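PDB 1RE5: 3-carboxy-cis,cis-muconate cycloisomerase from Pseudomonas putida, which belongs to the fumarase/aspartase superfamily of largely helical enzymes, and assembles here as a tetramer of four protein chains. Local coordinates for residues Q26-F31 / I79-A84; E54-A59 / G86-T91; L365-A370 / A428-Q433; Q138-H143 / R440-H445. All coordinates share one frame; numbering follows the deposited sequence.

Interaction 1: Q26-F31 / I79-A84; sequences QGMLDF and IPLVKA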
# COMPACT_ATOMS: atom_id res chain seq x y z
N GLN D 26 -18.45 -24.35 -6.73
CA GLN D 26 -18.26 -25.69 -6.20
C GLN D 26 -17.91 -25.72 -4.73
O GLN D 26 -18.39 -26.58 -3.99
CB GLN D 26 -17.18 -26.44 -6.97
CG GLN D 26 -17.28 -27.95 -6.79
CD GLN D 26 -18.66 -28.48 -7.17
OE1 GLN D 26 -19.12 -28.32 -8.32
NE2 GLN D 26 -19.33 -29.12 -6.21
N GLY D 27 -17.06 -24.78 -4.31
CA GLY D 27 -16.68 -24.73 -2.91
C GLY D 27 -17.90 -24.62 -2.01
O GLY D 27 -18.03 -25.35 -1.03
N MET D 28 -18.80 -23.70 -2.34
CA MET D 28 -20.00 -23.49 -1.55
C MET D 28 -20.95 -24.69 -1.62
O MET D 28 -21.51 -25.12 -0.61
CB MET D 28 -20.72 -22.21 -2.00
CG MET D 28 -19.96 -20.95 -1.66
SD MET D 28 -20.84 -19.45 -2.10
CE MET D 28 -20.38 -19.22 -3.80
N LEU D 29 -21.13 -25.24 -2.82
CA LEU D 29 -21.99 -26.40 -2.97
C LEU D 29 -21.43 -27.55 -2.14
O LEU D 29 -22.19 -28.27 -1.47
CB LEU D 29 -22.09 -26.79 -4.44
CG LEU D 29 -22.79 -25.71 -5.27
CD1 LEU D 29 -22.70 -26.03 -6.76
CD2 LEU D 29 -24.24 -25.60 -4.81
N ASP D 30 -20.11 -27.72 -2.16
CA ASP D 30 -19.46 -28.77 -1.37
C ASP D 30 -19.85 -28.61 0.10
O ASP D 30 -20.07 -29.60 0.82
CB ASP D 30 -17.94 -28.68 -1.50
CG ASP D 30 -17.42 -29.35 -2.76
OD1 ASP D 30 -18.19 -29.49 -3.74
OD2 ASP D 30 -16.23 -29.73 -2.77
N PHE D 31 -19.94 -27.36 0.53
CA PHE D 31 -20.32 -27.05 1.89
C PHE D 31 -21.76 -27.50 2.14
O PHE D 31 -22.03 -28.19 3.12
CB PHE D 31 -20.20 -25.56 2.16
CG PHE D 31 -20.80 -25.13 3.46
CD1 PHE D 31 -20.13 -25.38 4.67
CD2 PHE D 31 -22.06 -24.51 3.50
CE1 PHE D 31 -20.70 -25.02 5.88
CE2 PHE D 31 -22.63 -24.15 4.72
CZ PHE D 31 -21.95 -24.41 5.91
N ILE D 79 -26.75 -16.42 -0.66
CA ILE D 79 -28.20 -16.46 -0.83
C ILE D 79 -28.71 -16.72 -2.26
O ILE D 79 -29.65 -17.50 -2.44
CB ILE D 79 -28.93 -15.21 -0.21
CG1 ILE D 79 -29.07 -14.10 -1.24
CG2 ILE D 79 -28.21 -14.73 1.03
CD1 ILE D 79 -29.98 -12.99 -0.77
N PRO D 80 -28.11 -16.10 -3.28
CA PRO D 80 -28.65 -16.40 -4.61
C PRO D 80 -28.35 -17.83 -5.02
O PRO D 80 -29.12 -18.46 -5.75
CB PRO D 80 -27.95 -15.39 -5.51
CG PRO D 80 -27.70 -14.25 -4.61
CD PRO D 80 -27.19 -14.96 -3.36
N LEU D 81 -27.22 -18.36 -4.55
CA LEU D 81 -26.86 -19.72 -4.89
C LEU D 81 -27.79 -20.69 -4.19
O LEU D 81 -28.32 -21.62 -4.82
CB LEU D 81 -25.43 -20.03 -4.46
CG LEU D 81 -25.03 -21.48 -4.72
CD1 LEU D 81 -25.05 -21.72 -6.23
CD2 LEU D 81 -23.67 -21.79 -4.14
N VAL D 82 -27.98 -20.48 -2.88
CA VAL D 82 -28.85 -21.34 -2.08
C VAL D 82 -30.25 -21.36 -2.67
O VAL D 82 -30.87 -22.42 -2.78
CB VAL D 82 -28.90 -20.87 -0.61
CG1 VAL D 82 -29.96 -21.65 0.15
CG2 VAL D 82 -27.54 -21.09 0.05
N LYS D 83 -30.76 -20.19 -3.07
CA LYS D 83 -32.08 -20.12 -3.67
C LYS D 83 -32.12 -20.96 -4.95
O LYS D 83 -33.03 -21.74 -5.17
CB LYS D 83 -32.45 -18.67 -3.99
CG LYS D 83 -33.85 -18.49 -4.55
CD LYS D 83 -34.14 -17.01 -4.80
CE LYS D 83 -35.59 -16.77 -5.23
NZ LYS D 83 -36.56 -17.19 -4.17
N ALA D 84 -31.11 -20.79 -5.80
CA ALA D 84 -31.04 -21.53 -7.05
C ALA D 84 -30.91 -23.02 -6.78
O ALA D 84 -31.45 -23.85 -7.52
CB ALA D 84 -29.86 -21.04 -7.89

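Interaction 2: E54-A59 / G86-T91; sequences EAACQA and GKVIAT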
# COMPACT_ATOMS: atom_id res chain seq x y z
N GLU D 54 -27.12 -33.64 -2.58
CA GLU D 54 -25.83 -33.95 -3.20
C GLU D 54 -25.91 -33.99 -4.72
O GLU D 54 -24.96 -33.62 -5.41
CB GLU D 54 -25.30 -35.29 -2.70
CG GLU D 54 -25.05 -35.32 -1.21
CD GLU D 54 -24.43 -36.63 -0.76
OE1 GLU D 54 -25.01 -37.70 -1.06
OE2 GLU D 54 -23.36 -36.59 -0.10
N ALA D 55 -27.04 -34.45 -5.24
CA ALA D 55 -27.24 -34.54 -6.69
C ALA D 55 -27.27 -33.17 -7.34
O ALA D 55 -26.93 -33.02 -8.51
CB ALA D 55 -28.54 -35.27 -6.98
N ALA D 56 -27.68 -32.16 -6.57
CA ALA D 56 -27.76 -30.80 -7.09
C ALA D 56 -26.53 -29.95 -6.76
O ALA D 56 -26.41 -28.82 -7.23
CB ALA D 56 -29.02 -30.13 -6.56
N CYS D 57 -25.62 -30.49 -5.95
CA CYS D 57 -24.41 -29.75 -5.58
C CYS D 57 -23.27 -29.92 -6.59
O CYS D 57 -22.17 -30.35 -6.25
CB CYS D 57 -23.95 -30.17 -4.18
SG CYS D 57 -25.00 -29.52 -2.84
N GLN D 58 -23.56 -29.56 -7.84
CA GLN D 58 -22.59 -29.63 -8.92
C GLN D 58 -22.63 -28.26 -9.63
O GLN D 58 -23.67 -27.84 -10.14
CB GLN D 58 -22.94 -30.77 -9.88
N ALA D 59 -21.50 -27.55 -9.64
CA ALA D 59 -21.41 -26.22 -10.25
C ALA D 59 -21.96 -26.13 -11.66
O ALA D 59 -22.59 -25.14 -12.03
CB ALA D 59 -19.95 -25.75 -10.25
N GLY D 86 -32.12 -24.59 -4.17
CA GLY D 86 -33.43 -25.03 -3.75
C GLY D 86 -34.37 -25.29 -4.92
O GLY D 86 -35.09 -26.29 -4.93
N LYS D 87 -34.36 -24.39 -5.91
CA LYS D 87 -35.22 -24.53 -7.09
C LYS D 87 -34.83 -25.73 -7.96
O LYS D 87 -35.62 -26.17 -8.80
CB LYS D 87 -35.20 -23.25 -7.91
N VAL D 88 -33.63 -26.25 -7.77
CA VAL D 88 -33.17 -27.40 -8.55
C VAL D 88 -33.58 -28.68 -7.83
O VAL D 88 -33.94 -29.68 -8.46
CB VAL D 88 -31.62 -27.40 -8.73
CG1 VAL D 88 -31.14 -28.75 -9.25
CG2 VAL D 88 -31.22 -26.31 -9.72
N ILE D 89 -33.52 -28.64 -6.51
CA ILE D 89 -33.89 -29.78 -5.69
C ILE D 89 -35.41 -29.96 -5.72
O ILE D 89 -35.92 -31.06 -5.51
CB ILE D 89 -33.41 -29.59 -4.23
CG1 ILE D 89 -31.89 -29.63 -4.18
CG2 ILE D 89 -34.01 -30.66 -3.33
CD1 ILE D 89 -31.31 -29.44 -2.79
N ALA D 90 -36.14 -28.87 -5.98
CA ALA D 90 -37.60 -28.90 -6.03
C ALA D 90 -38.10 -29.71 -7.22
O ALA D 90 -39.10 -30.42 -7.12
CB ALA D 90 -38.16 -27.49 -6.09
N THR D 91 -37.40 -29.60 -8.34
CA THR D 91 -37.77 -30.33 -9.55
C THR D 91 -37.92 -31.83 -9.31
O THR D 91 -38.86 -32.46 -9.81
CB THR D 91 -36.70 -30.14 -10.65
OG1 THR D 91 -36.70 -28.78 -11.08
CG2 THR D 91 -36.98 -31.05 -11.84

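Interaction 3: L365-A370 / A428-Q433; sequences LVLAEA and AHYLGQ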
# COMPACT_ATOMS: atom_id res chain seq x y z
N LEU D 365 41.75 -4.58 -8.95
CA LEU D 365 41.57 -3.73 -7.78
C LEU D 365 40.58 -4.33 -6.79
O LEU D 365 40.61 -4.03 -5.60
CB LEU D 365 41.11 -2.34 -8.20
CG LEU D 365 42.17 -1.46 -8.87
CD1 LEU D 365 41.55 -0.17 -9.36
CD2 LEU D 365 43.27 -1.16 -7.87
N VAL D 366 39.70 -5.18 -7.30
CA VAL D 366 38.69 -5.81 -6.47
C VAL D 366 39.30 -6.95 -5.62
O VAL D 366 38.66 -7.51 -4.73
CB VAL D 366 37.54 -6.35 -7.36
CG1 VAL D 366 37.77 -7.81 -7.72
CG2 VAL D 366 36.21 -6.14 -6.67
N LEU D 367 40.55 -7.28 -5.92
CA LEU D 367 41.25 -8.34 -5.23
C LEU D 367 42.38 -7.75 -4.39
O LEU D 367 43.19 -8.48 -3.82
CB LEU D 367 41.82 -9.31 -6.25
CG LEU D 367 41.21 -10.71 -6.33
CD1 LEU D 367 39.76 -10.67 -5.93
CD2 LEU D 367 41.38 -11.27 -7.75
N ALA D 368 42.44 -6.42 -4.31
CA ALA D 368 43.47 -5.75 -3.53
C ALA D 368 43.52 -6.30 -2.10
O ALA D 368 44.60 -6.53 -1.55
CB ALA D 368 43.21 -4.27 -3.49
N GLU D 369 42.34 -6.50 -1.52
CA GLU D 369 42.19 -7.00 -0.16
C GLU D 369 42.89 -8.36 0.04
O GLU D 369 43.60 -8.55 1.03
CB GLU D 369 40.70 -7.08 0.19
CG GLU D 369 40.38 -7.75 1.51
CD GLU D 369 38.89 -7.90 1.75
OE1 GLU D 369 38.22 -6.88 2.02
OE2 GLU D 369 38.37 -9.04 1.65
N ALA D 370 42.68 -9.29 -0.90
CA ALA D 370 43.28 -10.63 -0.84
C ALA D 370 44.81 -10.56 -0.80
O ALA D 370 45.46 -11.43 -0.21
CB ALA D 370 42.83 -11.45 -2.04
N ALA D 428 39.40 -17.22 -8.25
CA ALA D 428 39.10 -18.56 -7.77
C ALA D 428 39.66 -18.84 -6.37
O ALA D 428 39.18 -19.73 -5.66
CB ALA D 428 39.63 -19.57 -8.75
N HIS D 429 40.67 -18.08 -5.97
CA HIS D 429 41.31 -18.27 -4.67
C HIS D 429 40.84 -17.32 -3.58
O HIS D 429 41.44 -17.24 -2.51
CB HIS D 429 42.83 -18.16 -4.84
CG HIS D 429 43.44 -19.30 -5.60
ND1 HIS D 429 43.54 -20.57 -5.08
CD2 HIS D 429 43.91 -19.38 -6.87
CE1 HIS D 429 44.04 -21.38 -5.99
NE2 HIS D 429 44.27 -20.69 -7.09
N TYR D 430 39.77 -16.59 -3.84
CA TYR D 430 39.24 -15.66 -2.85
C TYR D 430 37.73 -15.79 -2.81
O TYR D 430 37.01 -14.80 -2.79
CB TYR D 430 39.65 -14.24 -3.21
CG TYR D 430 39.73 -13.32 -2.01
CD1 TYR D 430 40.52 -13.65 -0.91
CD2 TYR D 430 39.03 -12.11 -1.98
CE1 TYR D 430 40.61 -12.80 0.20
CE2 TYR D 430 39.13 -11.24 -0.88
CZ TYR D 430 39.92 -11.60 0.21
OH TYR D 430 40.01 -10.76 1.30
N LEU D 431 37.26 -17.03 -2.78
CA LEU D 431 35.84 -17.34 -2.74
C LEU D 431 35.28 -17.47 -1.33
O LEU D 431 34.09 -17.73 -1.15
CB LEU D 431 35.57 -18.61 -3.54
CG LEU D 431 35.21 -18.39 -5.01
CD1 LEU D 431 35.95 -17.18 -5.56
CD2 LEU D 431 35.51 -19.64 -5.81
N GLY D 432 36.13 -17.30 -0.33
CA GLY D 432 35.68 -17.41 1.04
C GLY D 432 34.83 -18.64 1.33
O GLY D 432 35.18 -19.76 0.95
N GLN D 433 33.69 -18.44 1.98
CA GLN D 433 32.80 -19.55 2.33
C GLN D 433 31.76 -19.89 1.26
O GLN D 433 30.81 -20.63 1.52
CB GLN D 433 32.08 -19.24 3.65
CG GLN D 433 33.02 -18.92 4.81
CD GLN D 433 34.07 -20.01 4.99
OE1 GLN D 433 33.75 -21.15 5.32
NE2 GLN D 433 35.34 -19.65 4.77

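Interaction 4: Q138-H143 / R440-H445; sequences QQALKH and RAVSEH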
# COMPACT_ATOMS: atom_id res chain seq x y z
N GLN D 138 20.00 -28.21 -7.27
CA GLN D 138 20.95 -28.82 -8.19
C GLN D 138 21.85 -27.77 -8.84
O GLN D 138 23.07 -27.91 -8.88
CB GLN D 138 20.21 -29.60 -9.26
CG GLN D 138 19.35 -30.70 -8.71
CD GLN D 138 18.91 -31.67 -9.78
OE1 GLN D 138 18.19 -32.63 -9.50
NE2 GLN D 138 19.35 -31.44 -11.02
N GLN D 139 21.23 -26.71 -9.36
CA GLN D 139 21.96 -25.62 -9.98
C GLN D 139 22.95 -25.01 -8.98
O GLN D 139 24.08 -24.69 -9.33
CB GLN D 139 20.98 -24.54 -10.45
CG GLN D 139 19.98 -25.00 -11.49
CD GLN D 139 20.60 -25.20 -12.86
OE1 GLN D 139 19.89 -25.31 -13.85
NE2 GLN D 139 21.92 -25.24 -12.92
N ALA D 140 22.53 -24.86 -7.73
CA ALA D 140 23.41 -24.31 -6.71
C ALA D 140 24.66 -25.18 -6.63
O ALA D 140 25.78 -24.69 -6.68
CB ALA D 140 22.70 -24.29 -5.35
N LEU D 141 24.47 -26.49 -6.49
CA LEU D 141 25.59 -27.41 -6.42
C LEU D 141 26.42 -27.36 -7.70
O LEU D 141 27.64 -27.25 -7.65
CB LEU D 141 25.10 -28.84 -6.20
CG LEU D 141 24.58 -29.18 -4.81
CD1 LEU D 141 23.93 -30.56 -4.85
CD2 LEU D 141 25.72 -29.13 -3.80
N LYS D 142 25.75 -27.46 -8.84
CA LYS D 142 26.42 -27.44 -10.13
C LYS D 142 27.36 -26.25 -10.28
O LYS D 142 28.45 -26.40 -10.83
CB LYS D 142 25.41 -27.41 -11.27
CG LYS D 142 26.03 -27.24 -12.64
CD LYS D 142 25.04 -27.57 -13.74
CE LYS D 142 25.66 -27.47 -15.13
NZ LYS D 142 24.70 -27.85 -16.19
N HIS D 143 26.94 -25.08 -9.82
CA HIS D 143 27.78 -23.90 -9.94
C HIS D 143 28.33 -23.42 -8.59
O HIS D 143 28.66 -22.25 -8.43
CB HIS D 143 26.99 -22.75 -10.60
CG HIS D 143 26.63 -23.01 -12.03
ND1 HIS D 143 25.42 -23.55 -12.40
CD2 HIS D 143 27.32 -22.82 -13.18
CE1 HIS D 143 25.38 -23.68 -13.72
NE2 HIS D 143 26.52 -23.24 -14.21
N ARG D 440 25.46 -25.73 3.20
CA ARG D 440 24.50 -25.58 4.28
C ARG D 440 23.08 -25.43 3.76
O ARG D 440 22.15 -26.05 4.27
CB ARG D 440 24.87 -24.38 5.13
CG ARG D 440 26.24 -24.43 5.73
CD ARG D 440 26.46 -23.22 6.59
NE ARG D 440 26.79 -23.58 7.96
CZ ARG D 440 26.26 -22.99 9.03
NH1 ARG D 440 25.36 -22.02 8.91
NH2 ARG D 440 26.64 -23.37 10.25
N ALA D 441 22.90 -24.58 2.75
CA ALA D 441 21.57 -24.35 2.19
C ALA D 441 20.97 -25.63 1.60
O ALA D 441 19.81 -25.95 1.85
CB ALA D 441 21.63 -23.26 1.13
N VAL D 442 21.77 -26.35 0.81
CA VAL D 442 21.30 -27.58 0.18
C VAL D 442 21.04 -28.61 1.26
O VAL D 442 20.06 -29.35 1.20
CB VAL D 442 22.34 -28.13 -0.81
CG1 VAL D 442 21.93 -29.51 -1.31
CG2 VAL D 442 22.47 -27.16 -1.98
N SER D 443 21.91 -28.64 2.25
CA SER D 443 21.78 -29.56 3.37
C SER D 443 20.40 -29.38 4.02
O SER D 443 19.62 -30.31 4.14
CB SER D 443 22.88 -29.27 4.39
OG SER D 443 22.76 -30.13 5.50
N GLU D 444 20.12 -28.15 4.45
CA GLU D 444 18.86 -27.82 5.08
C GLU D 444 17.66 -28.15 4.18
O GLU D 444 16.59 -28.52 4.67
CB GLU D 444 18.87 -26.34 5.43
CG GLU D 444 18.05 -26.02 6.63
CD GLU D 444 18.19 -24.57 7.02
OE1 GLU D 444 17.71 -23.69 6.25
OE2 GLU D 444 18.78 -24.32 8.09
N HIS D 445 17.84 -28.00 2.88
CA HIS D 445 16.78 -28.30 1.92
C HIS D 445 16.47 -29.79 1.96
O HIS D 445 15.31 -30.18 1.86
CB HIS D 445 17.22 -27.88 0.50
CG HIS D 445 16.41 -28.52 -0.59
ND1 HIS D 445 15.07 -28.25 -0.79
CD2 HIS D 445 16.74 -29.45 -1.52
CE1 HIS D 445 14.62 -28.98 -1.79
NE2 HIS D 445 15.62 -29.72 -2.25

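Interaction 1: Q26-F31 / I79-A84
Met28 and Leu29 of helix 21-40 hold the isobutyl group of Leu81 on helix 78-92, a helix-helix packing in the N-terminal part of this fumarase/aspartase-type subunit. The apolar contact rests on one methyl: CD2 of Leu81 lies 3.7 Å from CB of Met28 and 3.9 Å from CD2 of Leu29. Leu81 sends its CG anti to the backbone N (chi1 177°), which carries CD2 out across the gap to the two neighbouring side chains of the other helix. Met28 meets it at two points, because its chain bends at chi3 (-86°) and brings CE to 4.2 Å from the same CD2 of Leu81, in addition to the CB contact. Leu29 instead reaches over with one branch, and its CD2 is also 4.2 Å from Leu81 CG. All three residues are buried, yet the two segments bury only 133 Å² between them. The closest backbone approach, 8.5 Å between Leu29 CA and Leu81 CA, fits a contact made wholly by side chains. Other parts of the chain enclose it: Ser77 touches Met28, while Cys57 and Tyr62 lie against Leu29.

No hydrogen bond crosses the contact; the polar bonds are made by Gln26, on helix 21-40. Gln26 spans from its helix to the backbone of Cys57 and Ala59, with OE1 accepting from Ala59 N and NE2 donating to Cys57 O. The amide also reaches one turn along: Gln26 NE2 gives Asp30 OD1 a 2.7 Å hydrogen bond, nearly straight at 177°, with the oxygen in the amide plane.

Interaction 2: E54-A59 / G86-T91
Ala56 puts its single methyl against two successive residues of helix 78-92. Its CB is 3.7 Å from CG1 of Val88 and 3.8 Å from CG1 of Ile89, and the directions to these two carbons open at about 88°, so the methyl sits between two prongs. Val88 contributes a terminal methyl, Ile89 the methylene at the root of its longer branch. That branch has CG1 anti to the carbonyl carbon (chi1 -67°), which brings it round to Ala56. The backbones come to 6.4 Å between Ala56 CA and Ile89 CA, consistent with the small alanine side chain, and Tyr62 packs on Val88 from a loop.

The contact joins helix 47-56 to helix 78-92 within the Lyase family region. Cys57 is the centre of an inverse gamma turn, marked by a weak hydrogen bond from Gln58 N to Ala56 O.

Polar interactions lie around the contact, with none across it. The carbonyl O of Ala56 has a second partner in the hydroxyl of Tyr62, and Glu54 OE2 forms a salt bridge with Arg37 NE, tying helix 47-56 to helix 21-40.

Interaction 3: L365-A370 / A428-Q433
Tyr430 lays one ring face over the methyl of Ala370 and turns its hydroxyl to Glu369. The CH-pi contact is centred: Ala370 CB stands 3.4 Å from the centroid of the Tyr430 ring, only 12° off the ring normal. At the ring edge, in its plane, Tyr430 OH donates to Glu369 OE2. The modelled 2.4 Å between these two oxygens is very short, and at this resolution the value says little about the strength of the bond. The carboxylate is turned 69° from the ring plane, and the two side chains run at about a right angle to each other. Glu369 gets there with CG anti to its backbone N (chi1 173°) and an extended chain beyond. Leu367 adds a looser apolar touch, with CD1 4.3 Å from Tyr430 CD2.

The arrangement pins the loop between helices 418-424 and 434-449 to the start of helix 368-378, both in the region of the Adenylosuccinate lyase C-terminus family. Leu367 occupies the N-cap position of that helix, and Glu369 follows in its first turn, where the helix end would probably favour a negative carboxylate.

In the next shell, Thr158 touches both Glu369 and Tyr430, and Pro159 packs on Leu367 and Tyr430. Neighbouring subunits close in as well: Ala200 of the second subunit lies on Tyr430 and its Ala201 on Glu369. From the third subunit, Met279 meets Leu365 and Pro280 meets Val366; Met279 and Pro280 belong to the GSSxMPxKxN signature sequence of the superfamily.

Interaction 4: Q138-H143 / R440-H445
In the long-helix body of the subunit, Ala140 and Leu141 near the end of helix 106-142 meet Val442 on the C-terminal helix 434-449. The contact is apolar throughout and has no hydrogen bond across it. Both prongs of Val442 engage Leu141: CG2 of the valine is 4.1 Å from Leu141 CG, and CG1 of the valine is 4.2 Å from Leu141 CD1. The valine torsion, chi1 172°, orients the two methyls: CG1 anti to the backbone N and CG2 anti to the carbonyl carbon. Ala140 makes a lighter touch, its CB 4.4 Å from Val442 CG2. These separations, with 7.9 Å between the CA atoms of Leu141 and Val442 and 109 Å² buried in all, describe a modest contact.

Bundles of long helices are the hallmark of the fumarase/aspartase superfamily, and here the last helix of the chain is laid against one of them, with 296 residues between the two segments. Ala140 and Val442 are buried, while Leu141 is exposed and touches a crystal neighbour.

A polar tie lies a little farther along the helices, where His445 NE2 is hydrogen-bonded to Asp134 OD1. Helix 162-187 supplies Ala167 against Ala441 and Arg177 against His445. On the subunit boundary, Arg440 packs on Pro222 of the second subunit and makes a weak hydrogen bond from NH1 to its Glu223 O.

Interactions 1 and 2 form one neighbourhood, their centres about 10 Å apart: both use helix 78-92, and their segments alternate along the chain. Neither touches another subunit. Interactions 3 and 4 lie on the other side of the chain's centre, about 22 Å apart between centres, and both border the second subunit; along the sequence, interaction 3 falls wholly between the two segments of interaction 4. Interactions 1, 2 and 4 are aliphatic helix packing without cross-contact hydrogen bonds; every touching residue is buried in 1, whereas 2, 3 and 4 each include one less buried residue (Val88, Glu369, Leu141). Interaction 3, involving a loop among several subunits, differs by combining an aromatic face with a hydroxyl-carboxylate bond.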